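Local coordinates for uncharacterized protein YLR132C (Kluyveromyces marxianus, PDB 6PFQ), which probably acts as a nuclease of the 2H phosphodiesterase superfamily, an Usb1-type exoribonuclease that works on U6 snRNA, at residues N43-L48 against F157-A163. Numbering follows the deposited sequence.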
ATOM      1  N   ASN A  43      11.196 -15.366   8.317  1.00 30.84           N
ATOM      2  CA  ASN A  43      10.961 -15.261   6.879  1.00 30.97           C
ATOM      3  C   ASN A  43      11.413 -13.904   6.337  1.00 30.30           C
ATOM      4  O   ASN A  43      11.290 -12.861   6.997  1.00 28.74           O
ATOM      5  CB  ASN A  43       9.470 -15.469   6.576  1.00 28.36           C
ATOM      6  CG  ASN A  43       9.088 -16.942   6.518  1.00 31.35           C
ATOM      7  OD1 ASN A  43       9.939 -17.806   6.638  1.00 27.03           O
ATOM      8  ND2 ASN A  43       7.796 -17.224   6.329  1.00 29.61           N
ATOM      9  N   SER A  44      11.967 -13.928   5.134  1.00 24.33           N
ATOM     10  CA  SER A  44      12.411 -12.728   4.430  1.00 26.71           C
ATOM     11  C   SER A  44      11.308 -12.093   3.571  1.00 24.92           C
ATOM     12  O   SER A  44      10.359 -12.742   3.133  1.00 25.67           O
ATOM     13  CB  SER A  44      13.625 -13.053   3.551  1.00 30.80           C
ATOM     14  OG  SER A  44      14.782 -13.115   4.377  1.00 35.56           O
ATOM     15  N   PHE A  45      11.492 -10.804   3.298  1.00 23.05           N
ATOM     16  CA  PHE A  45      10.592  -9.997   2.495  1.00 21.35           C
ATOM     17  C   PHE A  45      11.010 -10.020   1.034  1.00 27.86           C
ATOM     18  O   PHE A  45      12.182  -9.756   0.713  1.00 28.07           O
ATOM     19  CB  PHE A  45      10.595  -8.555   3.019  1.00 22.49           C
ATOM     20  CG  PHE A  45      10.033  -8.436   4.404  1.00 23.33           C
ATOM     21  CD1 PHE A  45       8.647  -8.391   4.602  1.00 22.81           C
ATOM     22  CD2 PHE A  45      10.888  -8.398   5.512  1.00 25.38           C
ATOM     23  CE1 PHE A  45       8.132  -8.298   5.895  1.00 19.44           C
ATOM     24  CE2 PHE A  45      10.380  -8.305   6.821  1.00 25.82           C
ATOM     25  CZ  PHE A  45       8.999  -8.252   7.003  1.00 24.67           C
ATOM     26  N   GLU A  46      10.085 -10.406   0.169  1.00 25.02           N
ATOM     27  CA  GLU A  46      10.297 -10.243  -1.273  1.00 22.17           C
ATOM     28  C   GLU A  46      10.163  -8.769  -1.634  1.00 26.55           C
ATOM     29  O   GLU A  46       9.147  -8.142  -1.291  1.00 22.86           O
ATOM     30  CB  GLU A  46       9.257 -11.079  -2.053  1.00 26.64           C
ATOM     31  CG  GLU A  46       9.374 -10.943  -3.574  1.00 28.72           C
ATOM     32  CD  GLU A  46      10.564 -11.651  -4.140  1.00 28.47           C
ATOM     33  OE1 GLU A  46      11.265 -12.371  -3.403  1.00 31.89           O
ATOM     34  OE2 GLU A  46      10.796 -11.495  -5.348  1.00 35.84           O
ATOM     35  N   PRO A  47      11.146  -8.179  -2.304  1.00 29.05           N
ATOM     36  CA  PRO A  47      11.017  -6.771  -2.727  1.00 25.35           C
ATOM     37  C   PRO A  47       9.855  -6.597  -3.688  1.00 27.31           C
ATOM     38  O   PRO A  47       9.700  -7.364  -4.633  1.00 28.25           O
ATOM     39  CB  PRO A  47      12.362  -6.487  -3.421  1.00 31.63           C
ATOM     40  CG  PRO A  47      13.305  -7.425  -2.684  1.00 31.79           C
ATOM     41  CD  PRO A  47      12.507  -8.705  -2.554  1.00 29.50           C
ATOM     42  N   LEU A  48       9.018  -5.585  -3.434  1.00 25.58           N
ATOM     43  CA  LEU A  48       7.854  -5.329  -4.293  1.00 24.11           C
ATOM     44  C   LEU A  48       8.164  -4.435  -5.487  1.00 30.02           C
ATOM     45  O   LEU A  48       7.299  -4.263  -6.365  1.00 27.76           O
ATOM     46  CB  LEU A  48       6.726  -4.671  -3.471  1.00 22.88           C
ATOM     47  CG  LEU A  48       6.078  -5.611  -2.454  1.00 24.39           C
ATOM     48  CD1 LEU A  48       5.166  -4.795  -1.487  1.00 23.00           C
ATOM     49  CD2 LEU A  48       5.262  -6.638  -3.243  1.00 25.80           C
ATOM     50  N   PHE A 157       6.760  -1.958   0.811  1.00 22.68           N
ATOM     51  CA  PHE A 157       8.014  -2.128   0.076  1.00 22.38           C
ATOM     52  C   PHE A 157       8.425  -3.584  -0.100  1.00 22.88           C
ATOM     53  O   PHE A 157       9.195  -3.896  -1.015  1.00 24.28           O
ATOM     54  CB  PHE A 157       9.150  -1.368   0.781  1.00 21.18           C
ATOM     55  CG  PHE A 157       8.953   0.127   0.750  1.00 21.01           C
ATOM     56  CD1 PHE A 157       9.310   0.854  -0.371  1.00 22.93           C
ATOM     57  CD2 PHE A 157       8.367   0.786   1.830  1.00 22.19           C
ATOM     58  CE1 PHE A 157       9.127   2.239  -0.423  1.00 25.97           C
ATOM     59  CE2 PHE A 157       8.168   2.159   1.777  1.00 24.51           C
ATOM     60  CZ  PHE A 157       8.522   2.887   0.644  1.00 23.00           C
ATOM     61  N   GLY A 158       7.977  -4.462   0.787  1.00 20.77           N
ATOM     62  CA  GLY A 158       8.356  -5.859   0.702  1.00 22.39           C
ATOM     63  C   GLY A 158       7.231  -6.702   1.236  1.00 20.88           C
ATOM     64  O   GLY A 158       6.334  -6.192   1.906  1.00 21.91           O
ATOM     65  N   VAL A 159       7.274  -8.003   0.940  1.00 19.44           N
ATOM     66  CA  VAL A 159       6.191  -8.868   1.407  1.00 21.29           C
ATOM     67  C   VAL A 159       6.784 -10.210   1.794  1.00 23.51           C
ATOM     68  O   VAL A 159       7.572 -10.783   1.037  1.00 25.83           O
ATOM     69  CB  VAL A 159       5.080  -9.001   0.343  1.00 21.55           C
ATOM     70  CG1 VAL A 159       5.613  -9.611  -0.951  1.00 22.63           C
ATOM     71  CG2 VAL A 159       3.877  -9.811   0.930  1.00 22.28           C
ATOM     72  N   ALA A 160       6.431 -10.690   2.977  1.00 24.13           N
ATOM     73  CA  ALA A 160       6.892 -11.983   3.485  1.00 24.44           C
ATOM     74  C   ALA A 160       5.696 -12.913   3.682  1.00 25.13           C
ATOM     75  O   ALA A 160       4.564 -12.455   3.895  1.00 23.99           O
ATOM     76  CB  ALA A 160       7.621 -11.827   4.816  1.00 22.39           C
ATOM     77  N   GLN A 161       5.952 -14.221   3.619  1.00 23.46           N
ATOM     78  CA  GLN A 161       4.926 -15.206   3.945  1.00 20.28           C
ATOM     79  C   GLN A 161       4.775 -15.306   5.451  1.00 25.60           C
ATOM     80  O   GLN A 161       5.754 -15.248   6.202  1.00 24.15           O
ATOM     81  CB  GLN A 161       5.307 -16.583   3.379  1.00 25.07           C
ATOM     82  CG  GLN A 161       5.341 -16.570   1.858  1.00 23.79           C
ATOM     83  CD  GLN A 161       5.729 -17.917   1.248  1.00 31.83           C
ATOM     84  OE1 GLN A 161       5.006 -18.443   0.406  1.00 44.62           O
ATOM     85  NE2 GLN A 161       6.868 -18.454   1.650  1.00 30.31           N
ATOM     86  N   ASN A 162       3.543 -15.450   5.901  1.00 25.54           N
ATOM     87  CA  ASN A 162       3.308 -15.677   7.327  1.00 20.13           C
ATOM     88  C   ASN A 162       3.583 -17.149   7.632  1.00 23.18           C
ATOM     89  O   ASN A 162       2.768 -18.018   7.295  1.00 23.76           O
ATOM     90  CB  ASN A 162       1.881 -15.281   7.694  1.00 23.32           C
ATOM     91  CG  ASN A 162       1.553 -15.536   9.164  1.00 21.56           C
ATOM     92  OD1 ASN A 162       2.437 -15.895   9.972  1.00 19.97           O
ATOM     93  ND2 ASN A 162       0.275 -15.322   9.523  1.00 20.98           N
ATOM     94  N   ALA A 163       4.715 -17.435   8.286  1.00 22.85           N
ATOM     95  CA  ALA A 163       5.025 -18.828   8.622  1.00 25.44           C
ATOM     96  C   ALA A 163       4.027 -19.421   9.608  1.00 30.99           C
ATOM     97  O   ALA A 163       3.895 -20.650   9.682  1.00 27.53           O
ATOM     98  CB  ALA A 163       6.427 -18.949   9.221  1.00 26.81           C
TER
HETATM   99  O   HOH W   1       8.616 -14.851   3.364  1.00 24.00           O
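The phenyl ring of Phe45 has the backbone N of Val159 at its edge, in the ring plane; Ala160 N approaches the ring obliquely, and CD1 of Phe45 also packs against Ala160 CB at 3.6 Å. Here a short strand, 46-47, pairs antiparallel with strand 154-161 in one sheet of this 2H phosphodiesterase fold. Glu46 and Val159 form the hydrogen-bonded pair: Glu46 N reaches Val159 O at 2.7 Å, approaching from above the carbonyl plane, and Val159 N answers to Glu46 O. Pro47, which has no N-H to give, falls at the non-hydrogen-bonded position facing Gly158, whose CA comes within 3.1 Å of Glu46 O. The ladder resumes with a nearly straight bond (170°) from Leu48 N to Phe157 O. A classic bulge sets Phe157 and Gly158 together opposite Leu115 of strand 112-119, which also touches Phe45. Leu48 crosses Val159 at about a right angle, CD2 against CG1, and lies near Ser156, a UMP-binding residue. A water accepts from Gln161 N and donates to Ser44 O. Asn43 turns CG beside its own backbone N (chi1 -82°), and its ND2 donates to Gln161 O at 2.8 Å, the acceptor lying in the amide plane of Asn43.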